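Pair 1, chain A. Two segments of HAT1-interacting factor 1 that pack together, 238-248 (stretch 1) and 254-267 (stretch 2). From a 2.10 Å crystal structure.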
# COMPACT_ATOMS: atom_id res chain seq x y z
N VAL A 238 1.25 1.68 -2.98
CA VAL A 238 -0.18 1.46 -2.85
C VAL A 238 -0.47 0.24 -1.98
O VAL A 238 -1.40 0.27 -1.15
CB VAL A 238 -0.87 1.31 -4.21
CG1 VAL A 238 -2.33 0.83 -4.04
CG2 VAL A 238 -0.81 2.65 -4.97
N TYR A 239 0.32 -0.81 -2.16
CA TYR A 239 0.12 -2.04 -1.38
C TYR A 239 0.39 -1.79 0.10
O TYR A 239 -0.33 -2.31 0.95
CB TYR A 239 0.95 -3.21 -1.92
CG TYR A 239 0.31 -3.95 -3.08
CD1 TYR A 239 -0.98 -4.44 -2.99
CD2 TYR A 239 1.01 -4.16 -4.27
CE1 TYR A 239 -1.58 -5.12 -4.05
CE2 TYR A 239 0.43 -4.83 -5.33
CZ TYR A 239 -0.86 -5.30 -5.21
OH TYR A 239 -1.41 -5.96 -6.26
N ILE A 240 1.42 -1.00 0.41
CA ILE A 240 1.68 -0.60 1.80
C ILE A 240 0.48 0.14 2.39
O ILE A 240 0.05 -0.15 3.51
CB ILE A 240 2.95 0.29 1.96
CG1 ILE A 240 4.24 -0.47 1.58
CG2 ILE A 240 3.06 0.81 3.39
CD1 ILE A 240 4.56 -1.69 2.47
N LEU A 241 -0.07 1.09 1.64
CA LEU A 241 -1.25 1.83 2.11
C LEU A 241 -2.44 0.90 2.32
O LEU A 241 -3.13 0.99 3.32
CB LEU A 241 -1.65 2.93 1.12
CG LEU A 241 -1.88 4.35 1.63
CD1 LEU A 241 -2.46 5.20 0.47
CD2 LEU A 241 -2.79 4.44 2.87
N MET A 242 -2.69 0.02 1.36
CA MET A 242 -3.74 -0.99 1.51
C MET A 242 -3.52 -1.79 2.79
O MET A 242 -4.44 -1.98 3.57
CB MET A 242 -3.76 -1.94 0.32
CG MET A 242 -4.36 -1.35 -0.92
SD MET A 242 -4.35 -2.60 -2.20
CE MET A 242 -5.38 -1.82 -3.43
N GLY A 243 -2.28 -2.21 3.03
CA GLY A 243 -1.95 -2.94 4.24
C GLY A 243 -2.22 -2.15 5.50
O GLY A 243 -2.84 -2.67 6.44
N ASP A 244 -1.77 -0.90 5.52
CA ASP A 244 -1.98 -0.03 6.68
C ASP A 244 -3.46 0.07 7.00
O ASP A 244 -3.87 -0.09 8.15
CB ASP A 244 -1.43 1.37 6.44
CG ASP A 244 0.09 1.42 6.36
OD1 ASP A 244 0.59 2.46 5.89
OD2 ASP A 244 0.79 0.46 6.77
N ILE A 245 -4.28 0.32 5.99
CA ILE A 245 -5.74 0.44 6.19
C ILE A 245 -6.34 -0.87 6.72
O ILE A 245 -7.11 -0.87 7.68
CB ILE A 245 -6.46 0.83 4.89
CG1 ILE A 245 -6.07 2.25 4.47
CG2 ILE A 245 -7.98 0.74 5.06
CD1 ILE A 245 -6.50 2.62 3.06
N GLU A 246 -5.97 -1.98 6.09
CA GLU A 246 -6.47 -3.28 6.50
C GLU A 246 -6.04 -3.61 7.93
O GLU A 246 -6.83 -4.13 8.70
CB GLU A 246 -6.02 -4.37 5.53
CG GLU A 246 -6.67 -4.24 4.16
CD GLU A 246 -6.01 -5.09 3.09
OE1 GLU A 246 -4.77 -5.25 3.11
OE2 GLU A 246 -6.75 -5.59 2.22
N ARG A 247 -4.80 -3.28 8.28
CA ARG A 247 -4.32 -3.42 9.66
C ARG A 247 -5.19 -2.60 10.62
O ARG A 247 -5.65 -3.10 11.65
CB ARG A 247 -2.86 -2.98 9.76
CG ARG A 247 -2.21 -3.27 11.11
CD ARG A 247 -0.74 -2.87 11.16
NE ARG A 247 -0.53 -1.45 10.83
CZ ARG A 247 0.62 -0.80 10.99
NH1 ARG A 247 0.69 0.49 10.65
NH2 ARG A 247 1.69 -1.40 11.49
N GLU A 248 -5.41 -1.33 10.28
CA GLU A 248 -6.28 -0.47 11.08
C GLU A 248 -7.68 -1.06 11.20
O GLU A 248 -8.31 -0.96 12.26
CB GLU A 248 -6.36 0.93 10.48
CG GLU A 248 -7.04 1.96 11.37
CD GLU A 248 -6.30 2.20 12.68
OE1 GLU A 248 -5.05 2.21 12.65
OE2 GLU A 248 -6.97 2.36 13.72
N ARG A 254 -5.16 -10.09 5.50
CA ARG A 254 -5.12 -9.31 4.27
C ARG A 254 -4.00 -8.28 4.31
O ARG A 254 -3.29 -8.09 3.31
CB ARG A 254 -6.48 -8.64 4.00
CG ARG A 254 -7.53 -9.60 3.41
CD ARG A 254 -8.95 -9.00 3.34
NE ARG A 254 -8.98 -7.69 2.68
CZ ARG A 254 -10.07 -7.10 2.20
NH1 ARG A 254 -11.27 -7.69 2.28
NH2 ARG A 254 -9.97 -5.91 1.63
N ALA A 255 -3.82 -7.64 5.46
CA ALA A 255 -2.73 -6.68 5.63
C ALA A 255 -1.40 -7.30 5.29
O ALA A 255 -0.66 -6.77 4.45
CB ALA A 255 -2.68 -6.14 7.07
N ILE A 256 -1.09 -8.43 5.93
CA ILE A 256 0.22 -9.05 5.79
C ILE A 256 0.44 -9.43 4.33
O ILE A 256 1.53 -9.23 3.78
CB ILE A 256 0.39 -10.30 6.69
CG1 ILE A 256 0.28 -9.91 8.16
CG2 ILE A 256 1.76 -10.92 6.47
CD1 ILE A 256 0.03 -11.09 9.12
N HIS A 257 -0.61 -9.96 3.70
CA HIS A 257 -0.53 -10.34 2.30
C HIS A 257 -0.16 -9.14 1.41
O HIS A 257 0.66 -9.27 0.49
CB HIS A 257 -1.84 -10.97 1.84
CG HIS A 257 -1.98 -11.04 0.36
ND1 HIS A 257 -1.29 -11.95 -0.42
CD2 HIS A 257 -2.72 -10.30 -0.51
CE1 HIS A 257 -1.61 -11.78 -1.69
NE2 HIS A 257 -2.48 -10.78 -1.77
N HIS A 258 -0.73 -7.98 1.70
CA HIS A 258 -0.41 -6.77 0.92
C HIS A 258 0.97 -6.21 1.19
O HIS A 258 1.66 -5.78 0.26
CB HIS A 258 -1.51 -5.72 1.06
CG HIS A 258 -2.73 -6.05 0.27
ND1 HIS A 258 -4.00 -6.01 0.79
CD2 HIS A 258 -2.86 -6.48 -1.01
CE1 HIS A 258 -4.86 -6.37 -0.15
NE2 HIS A 258 -4.19 -6.67 -1.25
N TYR A 259 1.39 -6.22 2.45
CA TYR A 259 2.78 -5.85 2.78
C TYR A 259 3.81 -6.73 2.05
O TYR A 259 4.84 -6.25 1.56
CB TYR A 259 3.02 -5.94 4.28
CG TYR A 259 2.30 -4.91 5.15
CD1 TYR A 259 2.11 -3.60 4.73
CD2 TYR A 259 1.87 -5.25 6.42
CE1 TYR A 259 1.46 -2.66 5.54
CE2 TYR A 259 1.24 -4.33 7.24
CZ TYR A 259 1.04 -3.03 6.80
OH TYR A 259 0.42 -2.12 7.62
N LEU A 260 3.52 -8.03 1.98
CA LEU A 260 4.36 -8.95 1.22
C LEU A 260 4.34 -8.68 -0.28
O LEU A 260 5.36 -8.91 -0.94
CB LEU A 260 3.93 -10.40 1.45
CG LEU A 260 4.23 -10.97 2.85
CD1 LEU A 260 3.48 -12.27 3.00
CD2 LEU A 260 5.72 -11.18 3.07
N LYS A 261 3.20 -8.26 -0.81
CA LYS A 261 3.12 -7.86 -2.22
C LYS A 261 3.95 -6.60 -2.46
O LYS A 261 4.64 -6.51 -3.47
CB LYS A 261 1.66 -7.61 -2.65
CG LYS A 261 0.81 -8.86 -2.75
CD LYS A 261 0.70 -9.43 -4.16
CE LYS A 261 -0.10 -8.51 -5.07
NZ LYS A 261 -1.18 -9.19 -5.84
N ALA A 262 3.87 -5.65 -1.54
CA ALA A 262 4.64 -4.41 -1.66
C ALA A 262 6.12 -4.74 -1.68
O ALA A 262 6.87 -4.27 -2.53
CB ALA A 262 4.31 -3.45 -0.51
N LEU A 263 6.53 -5.58 -0.74
CA LEU A 263 7.90 -6.02 -0.62
C LEU A 263 8.39 -6.65 -1.93
O LEU A 263 9.46 -6.32 -2.41
CB LEU A 263 8.02 -6.98 0.56
CG LEU A 263 9.39 -7.44 1.06
CD1 LEU A 263 10.23 -6.30 1.65
CD2 LEU A 263 9.18 -8.54 2.11
N GLY A 264 7.59 -7.52 -2.53
CA GLY A 264 7.92 -8.08 -3.84
C GLY A 264 8.13 -7.03 -4.93
O GLY A 264 9.02 -7.17 -5.77
N TYR A 265 7.32 -5.97 -4.92
CA TYR A 265 7.45 -4.91 -5.92
C TYR A 265 8.73 -4.10 -5.71
O TYR A 265 9.43 -3.79 -6.66
CB TYR A 265 6.21 -4.01 -5.93
CG TYR A 265 5.14 -4.52 -6.86
CD1 TYR A 265 5.15 -4.19 -8.22
CD2 TYR A 265 4.13 -5.36 -6.41
CE1 TYR A 265 4.18 -4.66 -9.07
CE2 TYR A 265 3.16 -5.84 -7.26
CZ TYR A 265 3.20 -5.49 -8.60
OH TYR A 265 2.24 -5.95 -9.45
N TYR A 266 9.03 -3.77 -4.46
CA TYR A 266 10.25 -3.02 -4.17
C TYR A 266 11.49 -3.80 -4.58
O TYR A 266 12.50 -3.23 -4.97
CB TYR A 266 10.32 -2.67 -2.69
CG TYR A 266 9.24 -1.73 -2.19
CD1 TYR A 266 8.81 -0.65 -2.95
CD2 TYR A 266 8.69 -1.88 -0.92
CE1 TYR A 266 7.82 0.22 -2.48
CE2 TYR A 266 7.72 -1.02 -0.45
CZ TYR A 266 7.29 0.04 -1.24
OH TYR A 266 6.35 0.93 -0.78
N LYS A 267 11.42 -5.13 -4.50
CA LYS A 267 12.54 -5.99 -4.89
C LYS A 267 12.79 -6.10 -6.40
O LYS A 267 13.82 -6.63 -6.81
CB LYS A 267 12.37 -7.37 -4.28
CG LYS A 267 12.77 -7.41 -2.81
CD LYS A 267 12.35 -8.73 -2.19
CE LYS A 267 13.22 -9.11 -1.00
NZ LYS A 267 12.65 -10.30 -0.28

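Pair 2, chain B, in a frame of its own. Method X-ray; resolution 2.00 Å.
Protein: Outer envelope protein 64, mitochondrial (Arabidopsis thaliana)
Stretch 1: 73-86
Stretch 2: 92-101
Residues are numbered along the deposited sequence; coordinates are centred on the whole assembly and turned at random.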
# COMPACT_ATOMS: atom_id res chain seq x y z
N ASN B 73 3.37 9.29 -2.53
CA ASN B 73 3.18 8.26 -1.54
C ASN B 73 4.10 7.05 -1.72
O ASN B 73 3.84 6.18 -2.55
CB ASN B 73 1.73 7.74 -1.53
CG ASN B 73 1.48 6.86 -0.35
OD1 ASN B 73 2.10 5.80 -0.22
ND2 ASN B 73 0.70 7.36 0.61
N VAL B 74 5.13 6.96 -0.89
CA VAL B 74 6.18 5.97 -1.08
C VAL B 74 5.65 4.56 -0.99
O VAL B 74 6.00 3.69 -1.79
CB VAL B 74 7.31 6.11 -0.04
CG1 VAL B 74 8.35 5.00 -0.23
CG2 VAL B 74 7.96 7.47 -0.13
N LYS B 75 4.86 4.31 0.03
CA LYS B 75 4.29 3.00 0.29
C LYS B 75 3.38 2.48 -0.82
O LYS B 75 3.33 1.28 -1.03
CB LYS B 75 3.63 2.96 1.67
CG LYS B 75 4.66 3.01 2.80
CD LYS B 75 4.09 2.58 4.15
CE LYS B 75 4.94 3.06 5.33
NZ LYS B 75 4.41 2.65 6.68
N ALA B 76 2.73 3.36 -1.58
CA ALA B 76 1.95 2.95 -2.74
C ALA B 76 2.78 2.25 -3.82
O ALA B 76 2.34 1.26 -4.42
CB ALA B 76 1.17 4.16 -3.30
N TYR B 77 4.01 2.74 -4.04
CA TYR B 77 4.94 2.14 -4.96
C TYR B 77 5.50 0.79 -4.44
O TYR B 77 5.54 -0.22 -5.18
CB TYR B 77 6.04 3.14 -5.36
CG TYR B 77 5.47 4.33 -6.04
CD1 TYR B 77 5.01 4.27 -7.38
CD2 TYR B 77 5.29 5.49 -5.37
CE1 TYR B 77 4.39 5.36 -7.98
CE2 TYR B 77 4.68 6.59 -5.96
CZ TYR B 77 4.24 6.52 -7.26
OH TYR B 77 3.65 7.65 -7.80
N LEU B 78 5.95 0.79 -3.18
CA LEU B 78 6.44 -0.43 -2.51
C LEU B 78 5.42 -1.56 -2.55
O LEU B 78 5.75 -2.67 -2.92
CB LEU B 78 6.76 -0.13 -1.06
CG LEU B 78 7.92 0.86 -0.83
CD1 LEU B 78 8.21 0.99 0.66
CD2 LEU B 78 9.18 0.41 -1.52
N ARG B 79 4.19 -1.23 -2.17
CA ARG B 79 3.06 -2.19 -2.17
C ARG B 79 2.56 -2.63 -3.56
O ARG B 79 2.32 -3.85 -3.76
CB ARG B 79 1.89 -1.67 -1.32
CG ARG B 79 2.22 -1.67 0.19
CD ARG B 79 1.14 -1.06 1.08
NE ARG B 79 1.63 -1.09 2.44
CZ ARG B 79 1.49 -0.15 3.35
NH1 ARG B 79 0.78 0.95 3.11
NH2 ARG B 79 2.05 -0.33 4.51
N ARG B 80 2.42 -1.70 -4.52
CA ARG B 80 2.07 -2.11 -5.87
C ARG B 80 3.18 -2.99 -6.46
O ARG B 80 2.91 -4.01 -7.11
CB ARG B 80 1.79 -0.93 -6.79
CG ARG B 80 0.95 -1.35 -7.99
CD ARG B 80 0.44 -0.22 -8.84
NE ARG B 80 1.52 0.49 -9.52
CZ ARG B 80 1.34 1.55 -10.29
NH1 ARG B 80 2.38 2.13 -10.86
NH2 ARG B 80 0.12 2.02 -10.54
N GLY B 81 4.43 -2.58 -6.19
CA GLY B 81 5.60 -3.38 -6.50
C GLY B 81 5.56 -4.81 -6.00
O GLY B 81 5.85 -5.74 -6.75
N THR B 82 5.18 -4.96 -4.74
CA THR B 82 5.08 -6.28 -4.11
C THR B 82 4.00 -7.12 -4.77
O THR B 82 4.20 -8.31 -4.94
CB THR B 82 4.82 -6.17 -2.60
OG1 THR B 82 5.83 -5.32 -2.03
CG2 THR B 82 4.85 -7.53 -1.90
N ALA B 83 2.86 -6.52 -5.12
CA ALA B 83 1.72 -7.26 -5.67
C ALA B 83 2.09 -7.72 -7.07
O ALA B 83 1.77 -8.84 -7.48
CB ALA B 83 0.43 -6.41 -5.71
N ARG B 84 2.77 -6.84 -7.80
CA ARG B 84 3.27 -7.19 -9.10
C ARG B 84 4.30 -8.32 -9.05
O ARG B 84 4.18 -9.26 -9.81
CB ARG B 84 3.84 -5.97 -9.78
CG ARG B 84 2.74 -5.09 -10.30
CD ARG B 84 3.31 -3.75 -10.67
NE ARG B 84 2.29 -2.95 -11.32
CZ ARG B 84 2.52 -1.75 -11.86
NH1 ARG B 84 3.74 -1.18 -11.83
NH2 ARG B 84 1.52 -1.12 -12.45
N GLU B 85 5.28 -8.23 -8.17
CA GLU B 85 6.27 -9.31 -8.06
C GLU B 85 5.61 -10.65 -7.69
O GLU B 85 6.05 -11.72 -8.14
CB GLU B 85 7.32 -8.94 -7.05
CG GLU B 85 8.37 -10.00 -6.87
CD GLU B 85 9.44 -9.59 -5.92
OE1 GLU B 85 10.46 -10.31 -5.85
OE2 GLU B 85 9.29 -8.55 -5.24
N SER B 86 4.55 -10.58 -6.87
CA SER B 86 3.73 -11.73 -6.51
C SER B 86 2.99 -12.28 -7.72
O SER B 86 2.83 -13.49 -7.84
CB SER B 86 2.71 -11.38 -5.44
OG SER B 86 3.36 -11.15 -4.20
N GLU B 92 7.27 -4.62 -14.39
CA GLU B 92 6.40 -3.64 -13.73
C GLU B 92 6.71 -3.43 -12.22
O GLU B 92 6.65 -2.31 -11.72
CB GLU B 92 4.95 -4.04 -13.94
CG GLU B 92 4.51 -3.90 -15.38
CD GLU B 92 3.25 -4.69 -15.65
OE1 GLU B 92 2.19 -4.30 -15.12
OE2 GLU B 92 3.32 -5.70 -16.40
N ALA B 93 7.06 -4.51 -11.53
CA ALA B 93 7.49 -4.39 -10.14
C ALA B 93 8.73 -3.49 -10.07
O ALA B 93 8.74 -2.53 -9.30
CB ALA B 93 7.80 -5.75 -9.50
N ALA B 94 9.74 -3.79 -10.88
CA ALA B 94 11.00 -3.02 -10.82
C ALA B 94 10.74 -1.55 -11.06
O ALA B 94 11.30 -0.72 -10.40
CB ALA B 94 12.03 -3.55 -11.81
N ALA B 95 9.86 -1.22 -11.99
CA ALA B 95 9.54 0.17 -12.20
C ALA B 95 9.06 0.85 -10.90
O ALA B 95 9.48 1.99 -10.57
CB ALA B 95 8.52 0.30 -13.29
N ASP B 96 8.19 0.14 -10.17
CA ASP B 96 7.63 0.68 -8.95
C ASP B 96 8.69 0.70 -7.85
O ASP B 96 8.80 1.70 -7.13
CB ASP B 96 6.44 -0.13 -8.45
CG ASP B 96 5.20 0.06 -9.25
OD1 ASP B 96 5.00 1.08 -9.96
OD2 ASP B 96 4.37 -0.86 -9.11
N PHE B 97 9.48 -0.37 -7.72
CA PHE B 97 10.50 -0.35 -6.69
C PHE B 97 11.55 0.76 -7.04
O PHE B 97 12.13 1.37 -6.15
CB PHE B 97 11.14 -1.74 -6.46
CG PHE B 97 10.26 -2.72 -5.66
CD1 PHE B 97 9.91 -2.46 -4.33
CD2 PHE B 97 9.83 -3.94 -6.23
CE1 PHE B 97 9.10 -3.36 -3.62
CE2 PHE B 97 9.03 -4.84 -5.52
CZ PHE B 97 8.66 -4.55 -4.22
N ARG B 98 11.76 1.03 -8.34
CA ARG B 98 12.73 2.07 -8.75
C ARG B 98 12.21 3.44 -8.43
O ARG B 98 12.94 4.29 -7.93
CB ARG B 98 13.13 1.92 -10.19
CG ARG B 98 14.24 0.86 -10.36
CD ARG B 98 14.41 0.48 -11.81
NE ARG B 98 15.46 -0.52 -12.01
CZ ARG B 98 15.58 -1.29 -13.10
NH1 ARG B 98 14.73 -1.20 -14.11
NH2 ARG B 98 16.60 -2.15 -13.19
N HIS B 99 10.90 3.64 -8.67
CA HIS B 99 10.31 4.91 -8.36
C HIS B 99 10.22 5.25 -6.87
O HIS B 99 10.34 6.43 -6.49
CB HIS B 99 8.93 5.07 -8.99
CG HIS B 99 8.53 6.50 -9.10
ND1 HIS B 99 9.18 7.37 -9.96
CD2 HIS B 99 7.61 7.23 -8.44
CE1 HIS B 99 8.64 8.57 -9.86
NE2 HIS B 99 7.68 8.52 -8.94
N ALA B 100 10.00 4.24 -6.03
CA ALA B 100 10.02 4.44 -4.60
C ALA B 100 11.36 5.00 -4.16
O ALA B 100 11.41 5.79 -3.20
CB ALA B 100 9.78 3.14 -3.87
N LEU B 101 12.44 4.54 -4.81
CA LEU B 101 13.82 4.99 -4.50
C LEU B 101 14.11 6.39 -5.02
O LEU B 101 14.96 7.10 -4.47
CB LEU B 101 14.86 3.99 -4.99
CG LEU B 101 14.93 2.68 -4.21
CD1 LEU B 101 15.67 1.61 -4.97
CD2 LEU B 101 15.55 2.82 -2.81

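Pair 1 and pair 2 are both antiparallel helical hairpins, and their central backbones superpose to 0.2 Å. The helix axes approach to 7.7 Å at -165° in pair 1 and to 7.9 Å at -160° in pair 2. The helices come closest where a glycine faces an alanine: the CA atoms of Gly A243 and Ala A255 lie 4.1 Å apart, those of Gly B81 and Ala B93 4.2 Å. Small residues suit this place because little fits between the backbones; the alanine methyl rests on the glycine carbonyl, with Ala A255 CB 3.5 Å from Gly A243 O and Ala B93 CB 3.4 Å from Gly B81 O.

The glycine also makes room for an aromatic ring. Tyr A259 and Phe B97 match, both in rotamer m, and the glycine CA lies 4.2 Å from the ring centroid in each pair, off-centre for Gly A243 and over the face for Gly B81. A CB on Gly A243 would stand 2.5 Å from Tyr A259 CE1, a clash; on Gly B81 it would be a tight 3.1 Å from Phe B97 CE2. Tyr A259 OH donates a hydrogen bond to Asp A244 OD2 (2.7 Å). Phe B97 has no hydroxyl, and the matching Thr B82 turns its polar atom to its own helix instead, OG1 donating to Leu B78 O at 2.8 Å.

Charge is rearranged beside the glycine. In pair 1, Glu A246 is the acceptor: its OE1 receives a hydrogen bond from His A258 ND1 (2.6 Å), and its OE2 forms a salt bridge with Arg A254 NE (3.1 Å). In pair 2 the acid stands on the other helix, with Asp B96 in place of His A258 and Arg B84 in place of Glu A246. Arg B84 NH1 reaches Asp B96 OD2 at 2.8 Å in a salt bridge. Met A242, its SD over the His A258 ring, gives way to Arg B80, whose NH1 donates to Asp B96 OD1 at 3.0 Å in a second salt bridge.

Tyr A239 and Tyr B77 also match, each with an alanine methyl near its CB: Ala A262 CB at 3.7 Å from Tyr A239 CB, Ala B100 CB at 4.0 Å from Tyr B77 CB. The ring face is covered differently. Aliphatic Lys A261 CB sits 3.9 Å from the Tyr A239 ring centroid, whereas His B99 directs its edge toward the face of Tyr B77.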